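Local structure of AvrRxo1-ORF1 (Xanthomonas oryzae pv. oryzicola, 4Z8T) at residues A[36-42]-A[111-115]; A[70-74]-A[219-224]; A[179-185]-A[237-243]. The protein is a type III effector with a polynucleotide kinase domain that pairs with the chaperone-like AvrRxo1-ORF2 and probably acts as a kinase with a zeta-toxin-like P-loop fold. All coordinates share one frame. Residue numbers count along the deposited sequence, not the author numbering.

Interaction 1 of 3, residues A[36-42]-A[111-115]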
loop_
_atom_site.group_PDB
_atom_site.type_symbol
_atom_site.label_atom_id
_atom_site.label_comp_id
_atom_site.label_asym_id
_atom_site.label_seq_id
_atom_site.Cartn_x
_atom_site.Cartn_y
_atom_site.Cartn_z
ATOM N N ARG A 36 -14.906 -46.740 -14.176
ATOM C CA ARG A 36 -14.796 -45.312 -13.890
ATOM C C ARG A 36 -16.018 -44.582 -14.418
ATOM O O ARG A 36 -16.512 -43.644 -13.794
ATOM C CB ARG A 36 -13.519 -44.721 -14.485
ATOM C CG ARG A 36 -13.073 -43.444 -13.771
ATOM C CD ARG A 36 -12.635 -43.744 -12.356
ATOM N NE ARG A 36 -12.099 -42.560 -11.671
ATOM C CZ ARG A 36 -11.591 -42.597 -10.449
ATOM N NH1 ARG A 36 -11.560 -43.751 -9.801
ATOM N NH2 ARG A 36 -11.100 -41.498 -9.882
ATOM N N ARG A 37 -16.503 -45.037 -15.569
ATOM C CA ARG A 37 -17.742 -44.551 -16.159
ATOM C C ARG A 37 -18.880 -44.713 -15.159
ATOM O O ARG A 37 -19.702 -43.806 -14.980
ATOM C CB ARG A 37 -18.025 -45.364 -17.428
ATOM C CG ARG A 37 -18.908 -44.699 -18.460
ATOM C CD ARG A 37 -18.601 -45.231 -19.863
ATOM N NE ARG A 37 -18.456 -46.680 -19.926
ATOM C CZ ARG A 37 -17.524 -47.310 -20.640
ATOM N NH1 ARG A 37 -16.651 -46.621 -21.357
ATOM N NH2 ARG A 37 -17.467 -48.633 -20.636
ATOM N N LYS A 38 -18.919 -45.861 -14.489
ATOM C CA LYS A 38 -19.952 -46.129 -13.493
ATOM C C LYS A 38 -19.843 -45.189 -12.291
ATOM O O LYS A 38 -20.860 -44.725 -11.773
ATOM C CB LYS A 38 -19.885 -47.584 -13.023
ATOM C CG LYS A 38 -20.322 -48.613 -14.056
ATOM C CD LYS A 38 -20.260 -50.017 -13.450
ATOM C CE LYS A 38 -20.249 -51.121 -14.511
ATOM N NZ LYS A 38 -21.566 -51.306 -15.178
ATOM N N LEU A 39 -18.617 -44.934 -11.846
ATOM C CA LEU A 39 -18.388 -44.013 -10.729
ATOM C C LEU A 39 -18.869 -42.617 -11.097
ATOM O O LEU A 39 -19.512 -41.931 -10.285
ATOM C CB LEU A 39 -16.901 -43.977 -10.355
ATOM C CG LEU A 39 -16.513 -43.022 -9.220
ATOM C CD1 LEU A 39 -17.312 -43.322 -7.959
ATOM C CD2 LEU A 39 -15.011 -43.100 -8.946
ATOM N N HIS A 40 -18.560 -42.199 -12.319
ATOM C CA HIS A 40 -19.016 -40.893 -12.807
ATOM C C HIS A 40 -20.526 -40.792 -12.742
ATOM O O HIS A 40 -21.070 -39.783 -12.289
ATOM C CB HIS A 40 -18.563 -40.659 -14.246
ATOM C CG HIS A 40 -17.089 -40.489 -14.397
ATOM N ND1 HIS A 40 -16.452 -40.522 -15.618
ATOM C CD2 HIS A 40 -16.115 -40.291 -13.470
ATOM C CE1 HIS A 40 -15.155 -40.346 -15.443
ATOM N NE2 HIS A 40 -14.925 -40.208 -14.148
ATOM N N GLU A 41 -21.208 -41.830 -13.221
ATOM C CA GLU A 41 -22.662 -41.819 -13.260
ATOM C C GLU A 41 -23.237 -41.725 -11.854
ATOM O O GLU A 41 -24.213 -41.010 -11.609
ATOM C CB GLU A 41 -23.184 -43.062 -14.000
ATOM C CG GLU A 41 -22.809 -43.071 -15.477
ATOM C CD GLU A 41 -22.880 -44.454 -16.123
ATOM O OE1 GLU A 41 -23.258 -45.436 -15.445
ATOM O OE2 GLU A 41 -22.545 -44.554 -17.323
ATOM N N LYS A 42 -22.616 -42.439 -10.924
ATOM C CA LYS A 42 -23.065 -42.437 -9.545
ATOM C C LYS A 42 -22.896 -41.051 -8.929
ATOM O O LYS A 42 -23.808 -40.540 -8.287
ATOM C CB LYS A 42 -22.283 -43.451 -8.715
ATOM C CG LYS A 42 -22.790 -43.540 -7.288
ATOM C CD LYS A 42 -21.949 -44.456 -6.411
ATOM C CE LYS A 42 -20.659 -43.784 -5.976
ATOM N NZ LYS A 42 -20.020 -44.505 -4.829
ATOM N N LEU A 111 -13.647 -39.002 -5.845
ATOM C CA LEU A 111 -12.742 -39.481 -6.893
ATOM C C LEU A 111 -11.425 -39.934 -6.284
ATOM O O LEU A 111 -10.804 -40.894 -6.757
ATOM C CB LEU A 111 -12.487 -38.387 -7.922
ATOM C CG LEU A 111 -13.718 -38.005 -8.745
ATOM C CD1 LEU A 111 -13.391 -36.822 -9.640
ATOM C CD2 LEU A 111 -14.190 -39.196 -9.588
ATOM N N ALA A 112 -11.002 -39.247 -5.226
ATOM C CA ALA A 112 -9.734 -39.568 -4.578
ATOM C C ALA A 112 -9.788 -40.881 -3.816
ATOM O O ALA A 112 -8.775 -41.582 -3.722
ATOM C CB ALA A 112 -9.294 -38.431 -3.651
ATOM N N LYS A 113 -10.953 -41.215 -3.271
ATOM C CA LYS A 113 -11.110 -42.487 -2.566
ATOM C C LYS A 113 -11.431 -43.631 -3.534
ATOM O O LYS A 113 -11.051 -44.776 -3.281
ATOM C CB LYS A 113 -12.132 -42.390 -1.411
ATOM C CG LYS A 113 -13.562 -42.136 -1.817
ATOM C CD LYS A 113 -14.528 -42.061 -0.607
ATOM C CE LYS A 113 -15.989 -42.298 -1.023
ATOM N NZ LYS A 113 -16.965 -42.325 0.099
ATOM N N SER A 114 -12.120 -43.321 -4.636
ATOM C CA SER A 114 -12.407 -44.321 -5.679
ATOM C C SER A 114 -13.148 -45.554 -5.140
ATOM O O SER A 114 -12.909 -46.686 -5.598
ATOM C CB SER A 114 -11.113 -44.738 -6.388
ATOM O OG SER A 114 -10.537 -43.649 -7.095
ATOM N N GLU A 115 -14.035 -45.320 -4.171
ATOM C CA GLU A 115 -14.850 -46.358 -3.535
ATOM C C GLU A 115 -14.040 -47.415 -2.793
ATOM O O GLU A 115 -14.581 -48.468 -2.435
ATOM C CB GLU A 115 -15.784 -47.024 -4.546
ATOM C CG GLU A 115 -16.738 -46.071 -5.246
ATOM C CD GLU A 115 -17.674 -46.774 -6.209
ATOM O OE1 GLU A 115 -17.281 -47.809 -6.796
ATOM O OE2 GLU A 115 -18.817 -46.301 -6.373
#
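Leu111 sits in the last turn of helix 108-113 and meets helix 34-60 in two ways. Its side chain packs on Leu39, CD2 of Leu111 lying 4.0 Å from CD2 of Leu39. The same methyl reaches the edge of the His40 ring, 4.5 Å from His40 CD2. Its carbonyl takes a hydrogen bond from Arg36, with Arg36 NH2 3.2 Å from Leu111 O.

Ser114 is the first residue to leave the helical conformation, with phi of 56°. Its OG is the donor to Leu111 O at 2.8 Å and the acceptor from Arg36 NH1 at 2.9 Å. The Arg36 guanidinium therefore binds a helix C-terminus edge-on: two of its nitrogens meet one carbonyl and one hydroxyl that are themselves bonded. This joins a helix preceding the first strand of the P-loop kinase-like core to a short helix following the probable Walker A loop. Arg36, Leu39 and Lys42 follow each other at intervals of three along helix 34-60, and each has a partner here. Helix 123-141 backs the contact. Its Glu129 forms a salt bridge with Arg36 NE and a hydrogen bond with His40 NE2, and its Val126 touches Leu111.

Glu115 also has positive phi, 62°, and its CA-to-CB bond points toward helix 34-60. Its extended side chain passes Leu39, with Glu115 OE2 3.7 Å from Leu39 CD1. It ends in a salt bridge between Glu115 OE2 and Lys42 NZ, 2.7 Å apart.

Interaction 2 of 3, residues A[70-74]-A[219-224]. With SO4 (sulfate ion), chain F.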
loop_
_atom_site.group_PDB
_atom_site.type_symbol
_atom_site.label_atom_id
_atom_site.label_comp_id
_atom_site.label_asym_id
_atom_site.label_seq_id
_atom_site.Cartn_x
_atom_site.Cartn_y
_atom_site.Cartn_z
ATOM N N LEU A 70 -21.348 -17.195 -5.969
ATOM C CA LEU A 70 -20.506 -16.803 -4.846
ATOM C C LEU A 70 -19.093 -16.580 -5.367
ATOM O O LEU A 70 -18.325 -17.528 -5.553
ATOM C CB LEU A 70 -20.505 -17.899 -3.774
ATOM C CG LEU A 70 -21.909 -18.395 -3.426
ATOM C CD1 LEU A 70 -21.873 -19.575 -2.443
ATOM C CD2 LEU A 70 -22.707 -17.248 -2.862
ATOM N N ARG A 71 -18.769 -15.318 -5.637
ATOM C CA ARG A 71 -17.471 -14.932 -6.168
ATOM C C ARG A 71 -16.491 -14.683 -5.036
ATOM O O ARG A 71 -16.846 -14.099 -4.019
ATOM C CB ARG A 71 -17.634 -13.628 -6.955
ATOM C CG ARG A 71 -16.373 -13.131 -7.641
ATOM C CD ARG A 71 -16.659 -11.960 -8.588
ATOM N NE ARG A 71 -15.479 -11.666 -9.388
ATOM C CZ ARG A 71 -14.540 -10.776 -9.069
ATOM N NH1 ARG A 71 -14.624 -10.072 -7.948
ATOM N NH2 ARG A 71 -13.490 -10.617 -9.867
ATOM N N GLY A 72 -15.246 -15.098 -5.224
ATOM C CA GLY A 72 -14.207 -14.695 -4.294
ATOM C C GLY A 72 -13.081 -15.688 -4.246
ATOM O O GLY A 72 -13.255 -16.856 -4.600
ATOM N N ASN A 73 -11.926 -15.212 -3.786
ATOM C CA ASN A 73 -10.735 -16.039 -3.711
ATOM C C ASN A 73 -10.858 -17.154 -2.668
ATOM O O ASN A 73 -11.759 -17.171 -1.834
ATOM C CB ASN A 73 -9.525 -15.154 -3.382
ATOM C CG ASN A 73 -8.203 -15.820 -3.700
ATOM O OD1 ASN A 73 -8.118 -16.683 -4.582
ATOM N ND2 ASN A 73 -7.148 -15.409 -2.980
ATOM N N THR A 74 -9.915 -18.076 -2.738
ATOM C CA THR A 74 -9.834 -19.203 -1.818
ATOM C C THR A 74 -9.823 -18.767 -0.348
ATOM O O THR A 74 -9.087 -17.855 0.034
ATOM C CB THR A 74 -8.552 -19.982 -2.135
ATOM O OG1 THR A 74 -8.553 -20.336 -3.526
ATOM C CG2 THR A 74 -8.457 -21.246 -1.306
ATOM N N ALA A 219 -6.346 -11.719 -9.479
ATOM C CA ALA A 219 -7.411 -11.786 -10.474
ATOM C C ALA A 219 -8.746 -11.303 -9.919
ATOM O O ALA A 219 -9.461 -10.543 -10.576
ATOM C CB ALA A 219 -7.545 -13.179 -10.999
ATOM N N VAL A 220 -9.095 -11.746 -8.714
ATOM C CA VAL A 220 -10.397 -11.390 -8.169
ATOM C C VAL A 220 -10.499 -9.893 -7.890
ATOM O O VAL A 220 -11.536 -9.278 -8.134
ATOM C CB VAL A 220 -10.770 -12.251 -6.923
ATOM C CG1 VAL A 220 -10.083 -11.746 -5.691
ATOM C CG2 VAL A 220 -12.289 -12.276 -6.731
ATOM N N ARG A 221 -9.412 -9.290 -7.425
ATOM C CA ARG A 221 -9.434 -7.870 -7.162
ATOM C C ARG A 221 -9.396 -7.048 -8.452
ATOM O O ARG A 221 -10.142 -6.087 -8.590
ATOM C CB ARG A 221 -8.294 -7.482 -6.214
ATOM C CG ARG A 221 -8.578 -7.951 -4.795
ATOM C CD ARG A 221 -7.999 -7.004 -3.827
ATOM N NE ARG A 221 -8.318 -7.339 -2.436
ATOM C CZ ARG A 221 -7.669 -6.827 -1.406
ATOM N NH1 ARG A 221 -6.684 -5.958 -1.615
ATOM N NH2 ARG A 221 -8.000 -7.189 -0.175
ATOM N N SER A 222 -8.533 -7.435 -9.384
ATOM C CA SER A 222 -8.346 -6.647 -10.610
ATOM C C SER A 222 -9.599 -6.576 -11.476
ATOM O O SER A 222 -9.812 -5.592 -12.202
ATOM C CB SER A 222 -7.180 -7.197 -11.442
ATOM O OG SER A 222 -5.955 -7.030 -10.745
ATOM N N ASN A 223 -10.424 -7.616 -11.411
ATOM C CA ASN A 223 -11.618 -7.691 -12.241
ATOM C C ASN A 223 -12.916 -7.405 -11.509
ATOM O O ASN A 223 -13.990 -7.522 -12.084
ATOM C CB ASN A 223 -11.690 -9.052 -12.923
ATOM C CG ASN A 223 -10.599 -9.227 -13.938
ATOM O OD1 ASN A 223 -10.571 -8.516 -14.945
ATOM N ND2 ASN A 223 -9.690 -10.163 -13.692
ATOM N N ARG A 224 -12.816 -7.007 -10.245
ATOM C CA ARG A 224 -13.995 -6.765 -9.424
ATOM C C ARG A 224 -14.906 -5.657 -9.956
ATOM O O ARG A 224 -16.130 -5.813 -9.986
ATOM C CB ARG A 224 -13.536 -6.444 -7.995
ATOM C CG ARG A 224 -14.648 -6.143 -7.009
ATOM C CD ARG A 224 -14.144 -6.432 -5.615
ATOM N NE ARG A 224 -14.252 -7.857 -5.290
ATOM C CZ ARG A 224 -13.386 -8.537 -4.538
ATOM N NH1 ARG A 224 -12.311 -7.939 -4.055
ATOM N NH2 ARG A 224 -13.614 -9.826 -4.273
HETATM S S SO4 F . -5.485 -5.744 2.013
HETATM O O1 SO4 F . -4.988 -5.344 3.327
HETATM O O2 SO4 F . -5.375 -4.644 1.064
HETATM O O3 SO4 F . -6.885 -6.135 2.123
HETATM O O4 SO4 F . -4.701 -6.877 1.517
HETATM O O HOH W 1 -12.097 -12.453 -3.094
#
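Two arginines meet here with like charges close together: Arg71 NH1 lies 3.5 Å from Arg224 NE. Both are donors, so they do not bond to each other. Asp184 offsets the repulsion, because its OD2 forms salt bridges with both side chains.

The aliphatic chain of Arg71 is extended, and the guanidinium turns at its end to reach the last turn of helix 210-222. Its NH2 donates to the carbonyl of Val220, with Arg71 NH2 and Val220 O 2.9 Å apart. A second, weak bond runs from Arg71 NH1 to Val220 O at 3.2 Å. Val220 CG2 lies over one face of the guanidinium, 3.4 Å from Arg71 NH1. The carbonyls of Leu160 and Ser161 take further bonds from Arg71.

Gly72 comes next, 3.9 Å from its CA to Val220 CG2. Its phi and psi, 154° and 159°, would press a side chain against the preceding carbonyl. Gly72 opens a probable Walker A P-loop, running from strand 66-71 into helix 78-85, as expected for a zeta-toxin-like kinase. Helix 210-222 packs beside the start of the presumed phosphate-binding loop. Val220 CG1 also touches Asn73, 4.2 Å from Asn73 CB.

One water links the two sides, accepting from Asn73 N at 2.8 Å and from Arg224 NH2 at 3.3 Å. The CA-to-CB bond of Arg221 points away from residues 70-74, and its guanidinium binds a sulfate, probably from the crystallisation liquor, through Arg221 NH2 to sulfate O3 at 2.8 Å and Arg221 NH1 to sulfate O2 at 3.3 Å. Asp186 forms salt bridges with both Arg221 and Arg224.

Interaction 3 of 3, residues A[179-185]-A[237-243]. With ACT (acetate ion), chain I.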
loop_
_atom_site.group_PDB
_atom_site.type_symbol
_atom_site.label_atom_id
_atom_site.label_comp_id
_atom_site.label_asym_id
_atom_site.label_seq_id
_atom_site.Cartn_x
_atom_site.Cartn_y
_atom_site.Cartn_z
ATOM N N LYS A 179 -32.296 -15.015 -12.831
ATOM C CA LYS A 179 -31.677 -13.814 -12.265
ATOM C C LYS A 179 -30.286 -14.218 -11.794
ATOM O O LYS A 179 -30.053 -15.390 -11.521
ATOM C CB LYS A 179 -32.462 -13.334 -11.043
ATOM C CG LYS A 179 -33.803 -12.723 -11.351
ATOM C CD LYS A 179 -33.631 -11.364 -11.990
ATOM C CE LYS A 179 -34.969 -10.669 -12.142
ATOM N NZ LYS A 179 -34.830 -9.471 -13.017
ATOM N N VAL A 180 -29.367 -13.260 -11.711
ATOM C CA VAL A 180 -28.078 -13.509 -11.078
ATOM C C VAL A 180 -28.052 -12.824 -9.721
ATOM O O VAL A 180 -28.164 -11.601 -9.640
ATOM C CB VAL A 180 -26.905 -12.988 -11.930
ATOM C CG1 VAL A 180 -25.586 -13.222 -11.201
ATOM C CG2 VAL A 180 -26.883 -13.689 -13.271
ATOM N N GLU A 181 -27.912 -13.607 -8.656
ATOM C CA GLU A 181 -27.756 -13.050 -7.325
ATOM C C GLU A 181 -26.305 -13.301 -6.951
ATOM O O GLU A 181 -25.912 -14.432 -6.700
ATOM C CB GLU A 181 -28.694 -13.746 -6.336
ATOM C CG GLU A 181 -28.732 -13.110 -4.967
ATOM C CD GLU A 181 -29.460 -11.763 -4.949
ATOM O OE1 GLU A 181 -30.244 -11.454 -5.896
ATOM O OE2 GLU A 181 -29.256 -11.011 -3.964
ATOM N N LEU A 182 -25.501 -12.245 -6.940
ATOM C CA LEU A 182 -24.064 -12.409 -6.790
ATOM C C LEU A 182 -23.593 -11.815 -5.480
ATOM O O LEU A 182 -23.834 -10.633 -5.186
ATOM C CB LEU A 182 -23.326 -11.767 -7.968
ATOM C CG LEU A 182 -21.855 -12.191 -8.086
ATOM C CD1 LEU A 182 -21.436 -12.231 -9.544
ATOM C CD2 LEU A 182 -20.912 -11.287 -7.290
ATOM N N CYS A 183 -22.922 -12.642 -4.682
ATOM C CA CYS A 183 -22.218 -12.164 -3.503
ATOM C C CYS A 183 -20.750 -12.323 -3.791
ATOM O O CYS A 183 -20.308 -13.381 -4.233
ATOM C CB CYS A 183 -22.573 -12.995 -2.262
ATOM S SG CYS A 183 -24.108 -12.466 -1.476
ATOM N N ASP A 184 -20.002 -11.252 -3.566
ATOM C CA ASP A 184 -18.582 -11.186 -3.873
ATOM C C ASP A 184 -17.892 -10.964 -2.529
ATOM O O ASP A 184 -18.224 -10.033 -1.802
ATOM C CB ASP A 184 -18.374 -9.995 -4.811
ATOM C CG ASP A 184 -16.988 -9.931 -5.404
ATOM O OD1 ASP A 184 -16.160 -10.833 -5.148
ATOM O OD2 ASP A 184 -16.730 -8.956 -6.139
ATOM N N ILE A 185 -16.966 -11.856 -2.185
ATOM C CA ILE A 185 -16.411 -11.908 -0.836
ATOM C C ILE A 185 -14.902 -11.743 -0.911
ATOM O O ILE A 185 -14.221 -12.492 -1.614
ATOM C CB ILE A 185 -16.736 -13.266 -0.167
ATOM C CG1 ILE A 185 -18.265 -13.462 -0.058
ATOM C CG2 ILE A 185 -16.115 -13.307 1.231
ATOM C CD1 ILE A 185 -18.854 -14.457 -1.054
ATOM N N LEU A 237 -30.490 -7.613 -14.395
ATOM C CA LEU A 237 -29.587 -8.754 -14.319
ATOM C C LEU A 237 -29.782 -9.505 -13.006
ATOM O O LEU A 237 -29.759 -10.745 -12.972
ATOM C CB LEU A 237 -28.130 -8.295 -14.428
ATOM C CG LEU A 237 -27.048 -9.362 -14.291
ATOM C CD1 LEU A 237 -27.219 -10.428 -15.359
ATOM C CD2 LEU A 237 -25.675 -8.704 -14.398
ATOM N N GLY A 238 -29.985 -8.743 -11.938
ATOM C CA GLY A 238 -30.091 -9.304 -10.602
ATOM C C GLY A 238 -29.492 -8.353 -9.587
ATOM O O GLY A 238 -29.537 -7.138 -9.762
ATOM N N ASN A 239 -28.901 -8.889 -8.527
ATOM C CA ASN A 239 -28.347 -8.029 -7.490
ATOM C C ASN A 239 -26.914 -8.418 -7.180
ATOM O O ASN A 239 -26.523 -9.562 -7.391
ATOM C CB ASN A 239 -29.201 -8.094 -6.227
ATOM C CG ASN A 239 -30.616 -7.608 -6.475
ATOM O OD1 ASN A 239 -30.823 -6.477 -6.913
ATOM N ND2 ASN A 239 -31.592 -8.482 -6.250
ATOM N N TYR A 240 -26.153 -7.446 -6.683
ATOM C CA TYR A 240 -24.731 -7.610 -6.371
ATOM C C TYR A 240 -24.445 -7.064 -4.971
ATOM O O TYR A 240 -24.851 -5.957 -4.631
ATOM C CB TYR A 240 -23.876 -6.849 -7.397
ATOM C CG TYR A 240 -22.406 -6.825 -7.045
ATOM C CD1 TYR A 240 -21.893 -5.846 -6.194
ATOM C CD2 TYR A 240 -21.533 -7.784 -7.544
ATOM C CE1 TYR A 240 -20.562 -5.825 -5.844
ATOM C CE2 TYR A 240 -20.179 -7.764 -7.206
ATOM C CZ TYR A 240 -19.707 -6.781 -6.349
ATOM O OH TYR A 240 -18.369 -6.749 -6.013
ATOM N N ARG A 241 -23.712 -7.835 -4.162
ATOM C CA ARG A 241 -23.221 -7.328 -2.879
ATOM C C ARG A 241 -21.770 -7.717 -2.731
ATOM O O ARG A 241 -21.390 -8.849 -3.057
ATOM C CB ARG A 241 -24.016 -7.926 -1.714
ATOM C CG ARG A 241 -25.401 -7.323 -1.545
ATOM C CD ARG A 241 -26.170 -8.048 -0.441
ATOM N NE ARG A 241 -26.592 -9.377 -0.897
ATOM C CZ ARG A 241 -26.882 -10.381 -0.079
ATOM N NH1 ARG A 241 -26.783 -10.205 1.234
ATOM N NH2 ARG A 241 -27.246 -11.554 -0.574
ATOM N N LEU A 242 -20.967 -6.784 -2.237
ATOM C CA LEU A 242 -19.544 -7.008 -2.015
ATOM C C LEU A 242 -19.272 -6.914 -0.534
ATOM O O LEU A 242 -19.590 -5.917 0.088
ATOM C CB LEU A 242 -18.730 -5.909 -2.698
ATOM C CG LEU A 242 -17.231 -5.851 -2.352
ATOM C CD1 LEU A 242 -16.489 -7.146 -2.720
ATOM C CD2 LEU A 242 -16.632 -4.664 -3.107
ATOM N N PHE A 243 -18.655 -7.952 0.027
ATOM C CA PHE A 243 -18.317 -7.938 1.452
ATOM C C PHE A 243 -16.821 -7.988 1.564
ATOM O O PHE A 243 -16.190 -8.776 0.879
ATOM C CB PHE A 243 -18.912 -9.157 2.170
ATOM C CG PHE A 243 -20.412 -9.156 2.215
ATOM C CD1 PHE A 243 -21.094 -8.488 3.219
ATOM C CD2 PHE A 243 -21.146 -9.799 1.225
ATOM C CE1 PHE A 243 -22.497 -8.482 3.245
ATOM C CE2 PHE A 243 -22.541 -9.796 1.254
ATOM C CZ PHE A 243 -23.208 -9.141 2.248
HETATM C C ACT I . -33.821 -11.545 -15.870
HETATM O O ACT I . -34.502 -10.713 -15.237
HETATM O OXT ACT I . -34.190 -12.743 -15.760
HETATM C CH3 ACT I . -32.650 -11.118 -16.712
HETATM O O HOH W 2 -26.550 -10.060 -3.847
#
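Strands 179-185 and 238-245 are parallel neighbours within the mixed sheet of the P-loop kinase-like core. They form a beta-alpha-beta crossover, joined through helices 189-198, 210-222 and 224-233. The short axes approach to 4.8 Å at 14°.

Backbone hydrogen bonds alternate along the pair. Val180 N donates to Leu237 O at 2.8 Å and Asn239 N to Val180 O at 3.0 Å. Leu182 N then donates to Asn239 O at 2.9 Å and Arg241 N to Leu182 O at 3.0 Å. Asp184 N to Arg241 O and Phe243 N to Asp184 O, both 2.8 Å, complete the ladder. Gly238 CA comes within 3.1 Å of Val180 O in a CA-H...O contact, where a side chain would clash.

Apolar contacts lie on both faces. Leu182 CD2 packs 3.6 Å from Tyr240 CD2, on the face where Phe231 of helix 224-233 also touches Leu182. Across the sheet, Cys183 SG meets the edge of the Phe243 ring, 4.1 Å from Phe243 CE2. Val180 CG2 touches Leu237 CD1 at 3.9 Å.

Polar side chains add to the pairing. Asn239 ND2 donates to Glu181 OE1 at 3.3 Å, while Asn239 OD1 is bound by Gly259 N. Glu181 OE2 and Arg241 NH2 form a long salt bridge of 4.0 Å; Arg241 NH1 is held by Lys85 O. A water bridges Glu181 OE2, Leu182 O and Arg241 NE. Asp184 is buried and its OD2 forms salt bridges with Arg71 and Arg224. The same oxygen accepts from Tyr240, with Tyr240 OH 2.8 Å from Asp184 OD2.

In the fold
From the N terminus, helix 34-60 opens interaction 1, and strand 66-71 opens interaction 2 soon after. Interaction 1 closes at residues 111-115, while interaction 2 is still open, so the two cross. Interaction 3 opens with strand 179-185. Interaction 2 closes at residues 219-224, and interaction 3 closes only at 237-243, so these two also cross. Interactions 1 and 3 follow in series. Interactions 2 and 3 meet at the central sheet, where strands 66-71 and 179-185 are neighbours and Arg71 N lies 2.8 Å from Cys183 O, a probable hydrogen bond. Interaction 1 joins helices on the opposite side of the chain's centre, its centre about 31 Å from the centre of interaction 2.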